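F1 capsule-anchoring protein (Yersinia pestis, PDB 2XET) probably takes part, as the C-terminal domain of the Caf1A outer-membrane usher, in assembling and secreting the F1 capsular antigen. Local coordinates at residues G32-G35 with D36-V40. Numbering follows the deposited sequence.
Sequences GIVG and DNSGV. With SO4 (sulfate ion), chain C.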
# COMPACT_ATOMS: atom_id res chain seq x y z
N GLY A 32 3.71 6.35 -3.55
CA GLY A 32 3.54 7.04 -2.26
C GLY A 32 4.58 6.57 -1.27
O GLY A 32 5.42 5.73 -1.60
N ILE A 33 4.55 7.14 -0.06
CA ILE A 33 5.53 6.82 0.98
C ILE A 33 4.81 6.50 2.28
O ILE A 33 3.88 7.20 2.68
CB ILE A 33 6.48 8.01 1.26
CG1 ILE A 33 7.02 8.62 -0.05
CG2 ILE A 33 7.63 7.58 2.16
CD1 ILE A 33 7.67 10.00 0.16
N VAL A 34 5.23 5.42 2.94
CA VAL A 34 4.59 4.99 4.19
C VAL A 34 5.02 5.94 5.30
O VAL A 34 6.19 6.27 5.42
CB VAL A 34 4.97 3.54 4.49
CG1 VAL A 34 4.47 3.11 5.88
CG2 VAL A 34 4.42 2.61 3.39
N GLY A 35 4.04 6.45 6.04
CA GLY A 35 4.31 7.44 7.09
C GLY A 35 4.52 6.83 8.47
O GLY A 35 4.72 5.61 8.60
N ASP A 36 4.46 7.69 9.49
CA ASP A 36 4.84 7.27 10.87
C ASP A 36 3.75 6.49 11.62
O ASP A 36 4.00 6.02 12.73
CB ASP A 36 5.40 8.42 11.73
CG ASP A 36 4.38 9.53 11.96
OD1 ASP A 36 3.17 9.30 11.79
OD2 ASP A 36 4.80 10.65 12.32
N ASN A 37 2.57 6.34 11.01
CA ASN A 37 1.50 5.45 11.52
C ASN A 37 1.31 4.22 10.59
O ASN A 37 0.26 3.57 10.58
CB ASN A 37 0.19 6.22 11.68
CG ASN A 37 0.24 7.26 12.81
OD1 ASN A 37 0.77 7.01 13.88
ND2 ASN A 37 -0.35 8.43 12.56
N SER A 38 2.36 3.91 9.81
CA SER A 38 2.34 2.75 8.91
C SER A 38 1.16 2.81 7.93
O SER A 38 0.55 1.78 7.58
CB SER A 38 2.34 1.43 9.68
OG SER A 38 2.67 0.35 8.82
N GLY A 39 0.85 4.03 7.49
CA GLY A 39 -0.15 4.26 6.45
C GLY A 39 0.38 5.00 5.23
O GLY A 39 1.44 5.64 5.25
N VAL A 40 -0.38 4.90 4.15
CA VAL A 40 -0.12 5.68 2.94
C VAL A 40 -1.43 6.18 2.34
O VAL A 40 -2.47 5.52 2.45
CB VAL A 40 0.69 4.83 1.93
CG1 VAL A 40 -0.14 3.60 1.45
CG2 VAL A 40 1.15 5.69 0.74
S SO4 C . -2.38 7.76 8.94
O1 SO4 C . -3.34 8.44 8.07
O2 SO4 C . -3.01 6.74 9.77
O3 SO4 C . -1.33 7.16 8.15
O4 SO4 C . -1.81 8.75 9.85
O HOH W 1 2.57 8.75 4.35
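The carbonyl oxygen of Gly-39 is gripped across a type I turn followed by a G1-type beta bulge at Ser-38 and Gly-39: Gly-35 N donates to Gly-39 O at 2.8 Å, nearly straight at 169° and in the plane of the carbonyl. Val-34 adds a CA-H...O contact to the same oxygen, 3.4 Å from Val-34 CA to Gly-39 O. A water 2.6 Å from Ile-33 O can donate there, and more weakly to Gly-39 O, but it has more acceptors in reach than protons. The case illustrates how a short connection can pass the chain between the two outermost strands, 32-33 and 39-45, of this transthyretin-like beta domain. The turn, Gly-35 to Ser-38, is closed by a bond from Ser-38 N to Gly-35 O of 3.2 Å. This closure is the looser of the two backbone bonds, for the donor stands well above the carbonyl plane. Ser-38, the last residue of the turn, has a positive phi (56°), bringing the chain back toward Gly-35.

Beside the turn, two valine methyls pack on the main chain of the facing arm. Val-34 lays CG1 against Ser-38, 3.7 Å from Ser-38 CA; that methyl gets there by standing anti to its own backbone N (chi1 173°). Val-40 sets CG2 against the main chain of Ile-33, 3.7 Å from Ile-33 O and 3.8 Å from Ile-33 N. Both valines also touch Val-22 and strand 2-10, Val-34 at Leu-8 and Val-40 at Leu-6, so the turn is tied into the buried side of the domain. The Ser-38 hydroxyl is satisfied by Leu-8 O and Val-16 N. On the outer surface a sulfate, probably from the crystallisation liquor, is also bound by Arg-80; at the turn, Asn-37 ND2 points an almost linear N-H at sulfate O4, 3.1 Å away.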